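Local coordinates for cytochrome P450 monooxygenase (Rhodococcus sp. ECU0066, PDB 6KBH), which probably works as a self-sufficient monooxygenase, using flavin mononucleotide and a two-iron, two-sulfur cluster to supply electrons to its heme, at residues Tyr605-Ala610 / Asp621-Asp626; Ile588-Ala593 / His682-Ser687; Thr210-Gly215 / Glu220-Val225; Thr426-Thr431 / Gly435-Trp440. All coordinates share one frame; numbering follows the deposited sequence.

In the fold
The four contacts fall into two groups at opposite sides of the chain's centre. Contacts 1 and 2 belong to the flavin-bearing part, with centres 14 Å apart. They touch: L623 CD1 of contact 1 lies 3.7 Å from I592 CD1 of contact 2, and both reach the same parallel sheet. Contact 2 packs against FMN, while the Y609 side chain of contact 1 stays about 9 Å from it. Contacts 3 and 4 belong to the heme-bearing part, with centres 16 Å apart. A probable hydrogen bond of 3.0 Å, from T431 N to W214 O, ties them. The centres of contacts 2 and 4 are 56 Å apart.

Contact 1 (Tyr605-Ala610 / Asp621-Asp626)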
# COMPACT_ATOMS: atom_id res chain seq x y z
N TYR A 605 -26.86 36.42 0.48
CA TYR A 605 -26.73 35.29 1.38
C TYR A 605 -27.13 35.71 2.78
O TYR A 605 -27.08 36.89 3.14
CB TYR A 605 -25.31 34.72 1.35
CG TYR A 605 -24.24 35.68 1.82
CD1 TYR A 605 -23.75 36.66 0.98
CD2 TYR A 605 -23.71 35.59 3.11
CE1 TYR A 605 -22.77 37.54 1.39
CE2 TYR A 605 -22.73 36.47 3.53
CZ TYR A 605 -22.26 37.44 2.67
OH TYR A 605 -21.29 38.32 3.08
N GLU A 606 -27.53 34.72 3.58
CA GLU A 606 -27.98 34.95 4.95
C GLU A 606 -27.39 33.86 5.83
O GLU A 606 -27.59 32.67 5.56
CB GLU A 606 -29.51 34.93 5.03
CG GLU A 606 -30.08 35.76 6.16
CD GLU A 606 -31.60 35.84 6.12
OE1 GLU A 606 -32.23 34.89 5.62
OE2 GLU A 606 -32.15 36.86 6.60
N ILE A 607 -26.66 34.24 6.88
CA ILE A 607 -25.96 33.26 7.70
C ILE A 607 -26.45 33.34 9.14
O ILE A 607 -26.58 34.44 9.70
CB ILE A 607 -24.43 33.43 7.61
CG1 ILE A 607 -23.90 34.57 8.45
CG2 ILE A 607 -24.02 33.77 6.22
CD1 ILE A 607 -22.41 34.67 8.34
N HIS A 608 -26.76 32.18 9.71
CA HIS A 608 -27.37 32.06 11.03
C HIS A 608 -26.47 31.14 11.85
O HIS A 608 -26.27 29.98 11.48
CB HIS A 608 -28.80 31.50 10.93
CG HIS A 608 -29.78 32.45 10.31
ND1 HIS A 608 -30.59 33.27 11.07
CD2 HIS A 608 -30.12 32.67 9.02
CE1 HIS A 608 -31.37 33.99 10.27
NE2 HIS A 608 -31.10 33.64 9.02
N TYR A 609 -25.93 31.66 12.95
CA TYR A 609 -24.85 30.99 13.69
C TYR A 609 -25.24 30.85 15.15
O TYR A 609 -25.35 31.86 15.87
CB TYR A 609 -23.54 31.76 13.53
CG TYR A 609 -22.32 31.14 14.18
CD1 TYR A 609 -22.26 29.78 14.45
CD2 TYR A 609 -21.23 31.92 14.52
CE1 TYR A 609 -21.14 29.22 15.05
CE2 TYR A 609 -20.11 31.38 15.11
CZ TYR A 609 -20.07 30.03 15.38
OH TYR A 609 -18.95 29.49 15.97
N ALA A 610 -25.43 29.62 15.61
CA ALA A 610 -25.80 29.32 16.99
C ALA A 610 -24.69 28.54 17.67
O ALA A 610 -23.84 27.91 17.03
CB ALA A 610 -27.11 28.54 17.06
N ASP A 621 -15.89 37.69 15.83
CA ASP A 621 -15.01 38.77 15.42
C ASP A 621 -14.88 38.83 13.91
O ASP A 621 -15.15 39.85 13.27
CB ASP A 621 -13.64 38.57 16.06
CG ASP A 621 -13.20 37.11 16.03
OD1 ASP A 621 -13.96 36.25 16.53
OD2 ASP A 621 -12.11 36.82 15.50
N ARG A 622 -14.46 37.71 13.31
CA ARG A 622 -14.39 37.60 11.86
C ARG A 622 -15.75 37.84 11.22
O ARG A 622 -15.86 38.53 10.19
CB ARG A 622 -13.85 36.22 11.51
CG ARG A 622 -14.07 35.78 10.09
CD ARG A 622 -12.92 34.90 9.69
NE ARG A 622 -13.03 34.38 8.33
CZ ARG A 622 -12.22 33.44 7.85
NH1 ARG A 622 -11.27 32.94 8.62
NH2 ARG A 622 -12.37 33.02 6.60
N LEU A 623 -16.81 37.30 11.83
CA LEU A 623 -18.18 37.44 11.32
C LEU A 623 -18.72 38.85 11.52
O LEU A 623 -19.73 39.20 10.90
CB LEU A 623 -19.08 36.43 12.01
CG LEU A 623 -20.09 35.59 11.24
CD1 LEU A 623 -19.50 35.14 9.93
CD2 LEU A 623 -20.43 34.39 12.10
N ALA A 624 -18.10 39.65 12.39
CA ALA A 624 -18.53 41.03 12.60
C ALA A 624 -17.88 41.98 11.60
O ALA A 624 -18.55 42.85 11.05
CB ALA A 624 -18.19 41.47 14.03
N ARG A 625 -16.58 41.82 11.37
CA ARG A 625 -15.86 42.68 10.43
C ARG A 625 -16.34 42.48 9.00
O ARG A 625 -16.37 43.43 8.22
CB ARG A 625 -14.36 42.40 10.55
CG ARG A 625 -13.51 42.85 9.38
CD ARG A 625 -12.48 41.77 9.02
NE ARG A 625 -13.05 40.74 8.16
CZ ARG A 625 -12.45 39.58 7.88
NH1 ARG A 625 -11.26 39.31 8.39
NH2 ARG A 625 -13.04 38.71 7.08
N ASP A 626 -16.73 41.25 8.65
CA ASP A 626 -17.27 40.93 7.35
C ASP A 626 -18.54 40.11 7.54
O ASP A 626 -18.65 39.35 8.51
CB ASP A 626 -16.27 40.15 6.49
CG ASP A 626 -15.33 41.05 5.72
OD1 ASP A 626 -15.81 41.81 4.85
OD2 ASP A 626 -14.11 41.02 6.00
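The Y609 ring meets L623 obliquely. Its CD2 atom lies 3.5 Å from L623 CD2. I607 CG2 lies in plane at the edge of the Y605 ring. The ring of H627 meets Y605 at a steep angle.

The rest of the contact is aliphatic. I607 and L623 reach toward each other tip to tip, with I607 CD1 3.3 Å from L623 CD1. The two methyl branches of L623 are therefore divided: CD1 goes to I607 and CD2 goes to Y609. A chi1 of -177° turns the Y609 ring alongside the carbonyl side of its own backbone, where CD2 meets L623. Its OH lies within hydrogen-bonding distance of both G585 O and A618 O, which must share its one proton. They hold the far end of the buried ring.

The backbones stay well apart, with 9.5 Å between I607 CA and L623 CA. Strand 605-611, helix 620-625 and strand 631-635 form a beta-alpha-beta unit, and L623 also touches V631 of the last strand. On the strand's other neighbour, 578-584, I607 packs on F581 and Y609 on A583. Helix 588-601 lies beside helix 620-625, where R622 bridges to D596.

Contact 2 (Ile588-Ala593 / His682-Ser687); sequences ITPVIA and HVEHFS. With FMN (flavin mononucleotide), chain B.
F686 joins P590 and T589 to the flavin. The aromatic contact is with FMN: the isoalloxazine lies over one face of the F686 ring. FMN N5 stands 3.3 Å above the ring plane, offset toward the rim. The closest approach is F686 CE2 to FMN C5A, at 3.2 Å. F686 CG lies anti to the carbonyl carbon (chi1 -73°), which lays the ring along the flavin.

The apolar contact is at the ring's edge, where P590 CD comes to 3.9 Å from F686 CZ, near the ring plane. T589 OG1 is a van der Waals neighbour of the same edge, 4.1 Å from F686 CE2. It also packs on the flavin methyl, 3.2 Å from FMN C7M. Without the ring, as with an alanine here, this face of the flavin is likely to lose its aromatic cover and P590 CD its neighbour.

Among the polar groups, T589 OG1 is hydrogen-bonded to I586 O. E684 OE2 comes to 3.1 Å from FMN O4, a close approach and not a bond. P590 CB lies 4.2 Å from the same oxygen of E684. The flavin is hydrogen-bonded to S523 N and Q521 O.

E684 and F686 are FMN-binding residues. An aromatic side chain stacked on the flavin is as in reductases of the ferredoxin reductase and phthalate dioxygenase reductase type. The contact joins the start of helix 588-601 to the end of strand 681-685, an outermost strand of the parallel sheet. Strand 655-661 runs beside that strand, and its C660 touches P590 and F686. Strand 518-523 brings S523 against all four contacting residues.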
# COMPACT_ATOMS: atom_id res chain seq x y z
N ILE A 588 -19.00 26.24 12.14
CA ILE A 588 -18.75 27.55 11.54
C ILE A 588 -17.60 27.50 10.55
O ILE A 588 -17.53 28.33 9.63
CB ILE A 588 -18.50 28.58 12.66
CG1 ILE A 588 -18.39 30.00 12.08
CG2 ILE A 588 -17.26 28.23 13.46
CD1 ILE A 588 -19.66 30.48 11.40
N THR A 589 -16.68 26.55 10.70
CA THR A 589 -15.46 26.57 9.89
C THR A 589 -15.73 26.40 8.39
O THR A 589 -15.25 27.24 7.61
CB THR A 589 -14.47 25.52 10.40
OG1 THR A 589 -15.16 24.35 10.84
CG2 THR A 589 -13.66 26.10 11.56
N PRO A 590 -16.46 25.38 7.92
CA PRO A 590 -16.66 25.28 6.47
C PRO A 590 -17.61 26.34 5.92
O PRO A 590 -17.40 26.82 4.80
CB PRO A 590 -17.22 23.87 6.28
CG PRO A 590 -17.94 23.60 7.53
CD PRO A 590 -17.16 24.28 8.62
N VAL A 591 -18.63 26.73 6.68
CA VAL A 591 -19.63 27.66 6.16
C VAL A 591 -19.02 29.04 5.96
O VAL A 591 -19.33 29.73 4.98
CB VAL A 591 -20.86 27.69 7.08
CG1 VAL A 591 -20.44 27.85 8.51
CG2 VAL A 591 -21.76 28.83 6.70
N ILE A 592 -18.15 29.47 6.88
CA ILE A 592 -17.60 30.82 6.79
C ILE A 592 -16.77 30.99 5.53
O ILE A 592 -16.73 32.08 4.94
CB ILE A 592 -16.79 31.16 8.06
CG1 ILE A 592 -16.41 32.63 8.09
CG2 ILE A 592 -15.54 30.31 8.16
CD1 ILE A 592 -16.37 33.20 9.48
N ALA A 593 -16.11 29.92 5.07
CA ALA A 593 -15.44 29.99 3.78
C ALA A 593 -16.44 30.04 2.64
O ALA A 593 -16.18 30.68 1.61
CB ALA A 593 -14.49 28.80 3.62
N HIS A 682 -28.12 21.11 1.86
CA HIS A 682 -26.87 20.37 1.87
C HIS A 682 -26.26 20.45 3.26
O HIS A 682 -26.28 21.51 3.90
CB HIS A 682 -25.89 20.91 0.83
CG HIS A 682 -26.49 21.10 -0.52
ND1 HIS A 682 -27.24 22.21 -0.84
CD2 HIS A 682 -26.45 20.34 -1.64
CE1 HIS A 682 -27.65 22.12 -2.10
NE2 HIS A 682 -27.18 20.99 -2.60
N VAL A 683 -25.73 19.33 3.72
CA VAL A 683 -25.19 19.21 5.07
C VAL A 683 -23.81 18.59 4.99
O VAL A 683 -23.51 17.83 4.07
CB VAL A 683 -26.11 18.37 5.98
CG1 VAL A 683 -27.26 19.20 6.49
CG2 VAL A 683 -26.62 17.17 5.21
N GLU A 684 -22.97 18.92 5.96
CA GLU A 684 -21.72 18.22 6.18
C GLU A 684 -21.68 17.75 7.63
O GLU A 684 -21.83 18.55 8.56
CB GLU A 684 -20.50 19.11 5.89
CG GLU A 684 -19.20 18.59 6.48
CD GLU A 684 -17.98 18.86 5.61
OE1 GLU A 684 -17.84 18.19 4.56
OE2 GLU A 684 -17.16 19.72 5.98
N HIS A 685 -21.51 16.44 7.82
CA HIS A 685 -21.45 15.85 9.14
C HIS A 685 -20.01 15.83 9.64
O HIS A 685 -19.08 15.54 8.89
CB HIS A 685 -22.01 14.43 9.12
CG HIS A 685 -23.38 14.32 8.53
ND1 HIS A 685 -24.53 14.54 9.27
CD2 HIS A 685 -23.79 14.01 7.28
CE1 HIS A 685 -25.58 14.36 8.49
NE2 HIS A 685 -25.16 14.04 7.28
N PHE A 686 -19.84 16.17 10.92
CA PHE A 686 -18.56 16.04 11.60
C PHE A 686 -18.50 14.78 12.46
O PHE A 686 -17.44 14.47 13.02
CB PHE A 686 -18.28 17.27 12.47
CG PHE A 686 -17.91 18.50 11.69
CD1 PHE A 686 -18.10 18.56 10.32
CD2 PHE A 686 -17.36 19.59 12.33
CE1 PHE A 686 -17.75 19.69 9.61
CE2 PHE A 686 -17.01 20.73 11.63
CZ PHE A 686 -17.21 20.78 10.27
N SER A 687 -19.61 14.06 12.57
CA SER A 687 -19.72 12.81 13.31
C SER A 687 -20.46 11.82 12.43
O SER A 687 -21.07 12.18 11.42
CB SER A 687 -20.46 13.02 14.64
OG SER A 687 -19.98 14.16 15.32
N1 FMN B . -15.07 15.65 10.44
C2 FMN B . -15.32 15.28 9.17
O2 FMN B . -15.63 14.06 8.94
N3 FMN B . -15.25 16.13 8.14
C4 FMN B . -14.91 17.42 8.38
O4 FMN B . -14.83 18.30 7.36
C4A FMN B . -14.65 17.83 9.69
N5 FMN B . -14.32 19.12 9.91
C5A FMN B . -14.07 19.50 11.17
C6 FMN B . -13.73 20.83 11.37
C7 FMN B . -13.46 21.28 12.64
C7M FMN B . -13.09 22.78 12.71
C8 FMN B . -13.53 20.42 13.74
C8M FMN B . -13.24 20.87 15.15
C9 FMN B . -13.89 19.09 13.54
C9A FMN B . -14.14 18.61 12.25
N10 FMN B . -14.49 17.33 12.02
C10 FMN B . -14.74 16.93 10.74
C1' FMN B . -14.55 16.32 13.12
C2' FMN B . -13.21 15.70 13.41
O2' FMN B . -12.74 14.89 12.41
C3' FMN B . -13.25 14.89 14.69
O3' FMN B . -14.24 13.89 14.70
C4' FMN B . -13.41 15.81 15.92
O4' FMN B . -12.64 16.95 16.01
C5' FMN B . -13.04 15.06 17.23
O5' FMN B . -11.88 14.20 17.21
P FMN B . -11.70 13.15 18.37
O1P FMN B . -10.84 12.01 17.90
O2P FMN B . -11.05 13.78 19.56
O3P FMN B . -13.07 12.67 18.75

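Contact 3 (Thr210-Gly215 / Glu220-Val225); sequences TVNTWG and EQQVAV
N212 packs against V225, and this pair is the tight part of the contact. The two side chains come from opposite directions. N212 ND2 lies 3.5 Å from V225 CG1, and the other methyl, CG2, is 3.9 Å from N212 CB. The amide of N212 is thus set against a branched aliphatic side chain. Its CG is anti to the backbone N (chi1 160°), which extends the amide toward helix 219-242.

Q222 makes a lighter contact. Its CG is 4.0 Å from N212 OD1, and the two side chains cross at about a right angle, with amide planes 83° apart. The amide of Q222 is used on other partners: OE1 is hydrogen-bonded to S107 N and NE2 to P105 O. These bonds tie the buried end of Q222 to the loop before helix 108-116.

The loose side is formed by V211 and Q221. Both start toward the opposite segment but make no close contact. Q221 is exposed, and its OE1 is hydrogen-bonded to A218 N in the turn.

The contact closes a tight turn between helices 210-214 and 219-242, with only four residues between the segments. By chain order and position it probably corresponds to the junction of the F and G helices of the cytochrome P450 fold.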
# COMPACT_ATOMS: atom_id res chain seq x y z
N THR A 210 19.49 -18.73 -6.78
CA THR A 210 19.21 -18.00 -8.02
C THR A 210 19.87 -18.68 -9.22
O THR A 210 19.21 -18.93 -10.24
CB THR A 210 19.69 -16.55 -7.90
OG1 THR A 210 21.11 -16.52 -7.78
CG2 THR A 210 19.08 -15.90 -6.68
N VAL A 211 21.16 -18.98 -9.12
CA VAL A 211 21.85 -19.58 -10.26
C VAL A 211 21.40 -21.03 -10.47
O VAL A 211 21.31 -21.50 -11.61
CB VAL A 211 23.37 -19.48 -10.08
CG1 VAL A 211 24.09 -20.24 -11.16
CG2 VAL A 211 23.81 -18.02 -10.09
N ASN A 212 21.07 -21.75 -9.39
CA ASN A 212 20.73 -23.16 -9.52
C ASN A 212 19.29 -23.36 -9.98
O ASN A 212 18.99 -24.38 -10.60
CB ASN A 212 21.00 -23.89 -8.20
CG ASN A 212 20.25 -25.21 -8.10
OD1 ASN A 212 20.68 -26.22 -8.65
ND2 ASN A 212 19.13 -25.21 -7.38
N THR A 213 18.39 -22.43 -9.69
CA THR A 213 17.04 -22.50 -10.22
C THR A 213 16.87 -21.71 -11.52
O THR A 213 16.19 -22.18 -12.44
CB THR A 213 16.02 -22.00 -9.19
OG1 THR A 213 16.03 -22.87 -8.05
CG2 THR A 213 14.61 -21.98 -9.77
N TRP A 214 17.51 -20.55 -11.65
CA TRP A 214 17.24 -19.64 -12.76
C TRP A 214 18.47 -19.35 -13.62
O TRP A 214 18.40 -18.46 -14.48
CB TRP A 214 16.66 -18.33 -12.23
CG TRP A 214 15.25 -18.48 -11.73
CD1 TRP A 214 14.12 -18.61 -12.49
CD2 TRP A 214 14.82 -18.52 -10.37
NE1 TRP A 214 13.02 -18.72 -11.68
CE2 TRP A 214 13.42 -18.67 -10.37
CE3 TRP A 214 15.48 -18.44 -9.14
CZ2 TRP A 214 12.67 -18.75 -9.20
CZ3 TRP A 214 14.73 -18.51 -7.97
CH2 TRP A 214 13.34 -18.66 -8.01
N GLY A 215 19.57 -20.09 -13.45
CA GLY A 215 20.80 -19.83 -14.17
C GLY A 215 21.31 -21.09 -14.86
O GLY A 215 20.54 -21.98 -15.22
N GLU A 220 28.95 -29.35 -10.20
CA GLU A 220 29.37 -29.24 -8.81
C GLU A 220 28.44 -28.32 -8.02
O GLU A 220 28.14 -28.58 -6.85
CB GLU A 220 30.81 -28.71 -8.73
CG GLU A 220 31.77 -29.29 -9.78
CD GLU A 220 31.61 -28.69 -11.17
OE1 GLU A 220 30.55 -28.93 -11.78
OE2 GLU A 220 32.52 -27.99 -11.65
N GLN A 221 28.00 -27.23 -8.64
CA GLN A 221 27.04 -26.34 -7.99
C GLN A 221 25.73 -27.07 -7.71
O GLN A 221 25.16 -26.96 -6.62
CB GLN A 221 26.78 -25.11 -8.86
CG GLN A 221 27.80 -24.00 -8.67
CD GLN A 221 27.89 -23.08 -9.87
OE1 GLN A 221 27.59 -23.49 -11.00
NE2 GLN A 221 28.30 -21.84 -9.64
N GLN A 222 25.24 -27.83 -8.70
CA GLN A 222 23.99 -28.56 -8.54
C GLN A 222 24.03 -29.47 -7.32
O GLN A 222 23.07 -29.52 -6.54
CB GLN A 222 23.70 -29.38 -9.80
CG GLN A 222 22.97 -28.62 -10.89
CD GLN A 222 22.47 -29.53 -11.99
OE1 GLN A 222 22.83 -30.70 -12.04
NE2 GLN A 222 21.63 -29.00 -12.87
N VAL A 223 25.13 -30.21 -7.14
CA VAL A 223 25.19 -31.15 -6.02
C VAL A 223 25.30 -30.41 -4.69
O VAL A 223 24.65 -30.78 -3.71
CB VAL A 223 26.34 -32.17 -6.22
CG1 VAL A 223 26.35 -32.68 -7.65
CG2 VAL A 223 27.70 -31.59 -5.84
N ALA A 224 26.10 -29.33 -4.64
CA ALA A 224 26.26 -28.60 -3.39
C ALA A 224 24.94 -28.02 -2.91
O ALA A 224 24.73 -27.88 -1.70
CB ALA A 224 27.31 -27.50 -3.56
N VAL A 225 24.05 -27.67 -3.84
CA VAL A 225 22.71 -27.24 -3.46
C VAL A 225 21.89 -28.43 -2.97
O VAL A 225 21.26 -28.38 -1.91
CB VAL A 225 22.03 -26.52 -4.64
CG1 VAL A 225 20.55 -26.33 -4.36
CG2 VAL A 225 22.71 -25.18 -4.90

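Contact 4 (Thr426-Thr431 / Gly435-Trp440)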
# COMPACT_ATOMS: atom_id res chain seq x y z
N THR A 426 28.16 -6.21 -9.34
CA THR A 426 28.01 -7.47 -10.05
C THR A 426 26.74 -8.17 -9.58
O THR A 426 26.48 -8.25 -8.37
CB THR A 426 29.23 -8.37 -9.81
OG1 THR A 426 29.19 -8.87 -8.47
CG2 THR A 426 30.52 -7.58 -9.98
N TYR A 427 25.96 -8.67 -10.53
CA TYR A 427 24.71 -9.36 -10.24
C TYR A 427 24.73 -10.74 -10.90
O TYR A 427 25.10 -10.87 -12.07
CB TYR A 427 23.49 -8.54 -10.71
CG TYR A 427 23.52 -7.10 -10.26
CD1 TYR A 427 24.28 -6.15 -10.94
CD2 TYR A 427 22.83 -6.69 -9.13
CE1 TYR A 427 24.33 -4.83 -10.51
CE2 TYR A 427 22.87 -5.37 -8.69
CZ TYR A 427 23.63 -4.45 -9.38
OH TYR A 427 23.67 -3.15 -8.95
N LEU A 428 24.30 -11.74 -10.14
CA LEU A 428 24.44 -13.13 -10.56
C LEU A 428 23.67 -13.40 -11.84
O LEU A 428 22.50 -12.99 -11.95
CB LEU A 428 23.96 -14.07 -9.46
CG LEU A 428 24.88 -14.20 -8.25
CD1 LEU A 428 24.21 -15.02 -7.16
CD2 LEU A 428 26.20 -14.81 -8.66
N PRO A 429 24.26 -14.09 -12.82
CA PRO A 429 23.56 -14.34 -14.08
C PRO A 429 22.41 -15.33 -13.93
O PRO A 429 22.63 -16.52 -13.70
CB PRO A 429 24.66 -14.91 -14.98
CG PRO A 429 25.63 -15.53 -14.04
CD PRO A 429 25.61 -14.68 -12.80
N ASN A 430 21.18 -14.84 -14.08
CA ASN A 430 19.98 -15.66 -13.97
C ASN A 430 18.83 -14.89 -14.60
O ASN A 430 18.96 -13.70 -14.92
CB ASN A 430 19.68 -16.05 -12.52
CG ASN A 430 19.14 -14.90 -11.69
OD1 ASN A 430 18.01 -14.46 -11.89
ND2 ASN A 430 19.95 -14.39 -10.77
N THR A 431 17.71 -15.58 -14.79
CA THR A 431 16.58 -14.97 -15.48
C THR A 431 15.70 -14.12 -14.58
O THR A 431 15.02 -13.22 -15.09
CB THR A 431 15.72 -16.05 -16.14
OG1 THR A 431 14.98 -16.75 -15.14
CG2 THR A 431 16.59 -17.04 -16.91
N GLY A 435 19.91 -8.75 -7.39
CA GLY A 435 20.39 -8.05 -6.23
C GLY A 435 21.90 -8.08 -6.20
O GLY A 435 22.52 -9.10 -6.50
N PRO A 436 22.53 -6.97 -5.82
CA PRO A 436 23.99 -6.91 -5.88
C PRO A 436 24.65 -7.87 -4.90
O PRO A 436 24.16 -8.13 -3.81
CB PRO A 436 24.30 -5.45 -5.51
CG PRO A 436 23.12 -5.01 -4.71
CD PRO A 436 21.93 -5.74 -5.27
N ASP A 437 25.79 -8.41 -5.34
CA ASP A 437 26.62 -9.21 -4.44
C ASP A 437 27.04 -8.39 -3.23
O ASP A 437 27.12 -8.91 -2.11
CB ASP A 437 27.84 -9.74 -5.19
CG ASP A 437 27.47 -10.68 -6.31
OD1 ASP A 437 26.39 -11.30 -6.23
OD2 ASP A 437 28.26 -10.81 -7.27
N HIS A 438 27.31 -7.10 -3.44
CA HIS A 438 27.77 -6.23 -2.37
C HIS A 438 27.31 -4.81 -2.66
O HIS A 438 27.18 -4.40 -3.81
CB HIS A 438 29.29 -6.24 -2.22
CG HIS A 438 29.88 -7.61 -2.10
ND1 HIS A 438 29.58 -8.46 -1.06
CD2 HIS A 438 30.74 -8.28 -2.90
CE1 HIS A 438 30.23 -9.59 -1.22
NE2 HIS A 438 30.95 -9.51 -2.33
N VAL A 439 27.08 -4.06 -1.58
CA VAL A 439 26.99 -2.61 -1.64
C VAL A 439 27.93 -2.07 -0.56
O VAL A 439 27.83 -2.45 0.61
CB VAL A 439 25.54 -2.10 -1.48
CG1 VAL A 439 25.10 -1.94 -0.04
CG2 VAL A 439 25.34 -0.80 -2.24
N TRP A 440 28.92 -1.30 -0.98
CA TRP A 440 29.98 -0.83 -0.09
C TRP A 440 29.72 0.63 0.24
O TRP A 440 29.61 1.47 -0.66
CB TRP A 440 31.36 -1.01 -0.74
CG TRP A 440 31.77 -2.45 -0.90
CD1 TRP A 440 31.72 -3.19 -2.04
CD2 TRP A 440 32.28 -3.32 0.12
NE1 TRP A 440 32.18 -4.47 -1.80
CE2 TRP A 440 32.52 -4.57 -0.48
CE3 TRP A 440 32.56 -3.16 1.49
CZ2 TRP A 440 33.03 -5.66 0.24
CZ3 TRP A 440 33.06 -4.24 2.19
CH2 TRP A 440 33.29 -5.47 1.57
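T426 and D437 bond across a hairpin-like loop near the end of the P450 domain, probably matching the loop after the last long helix of that fold. D437 N donates to T426 O over 3.1 Å. The bond is straight (170° at the hydrogen) and lies nearly in line with T426 C=O (179°). T426 O also lies 3.3 Å from D437 OD2, but that is a pair of acceptors, not a bond. T426 OG1 donates to D437 OD2 over 2.5 Å, a very short and doubtful length. A chi1 of 73° brings the T426 hydroxyl across the carboxylate.

Packing contacts lie beside these bonds. Y427 CE2 is 3.5 Å from P436 CB, the side chains meeting at a slant. G435 C is at the edge of the Y427 ring, 3.4 Å from CD2. R434 makes a cation-pi contact with this ring. A serine in place of Y427 would probably open a gap beside G435 and P436 and leave R434 without its aromatic partner.

Further along, N430 OD1 accepts from S432 N and F433 N in the turn. V439 N is satisfied by D174 OD1, and W440 N by Q423 OE1. The remaining oxygen of D437, OD1, lies 3.8 Å from L428 CG.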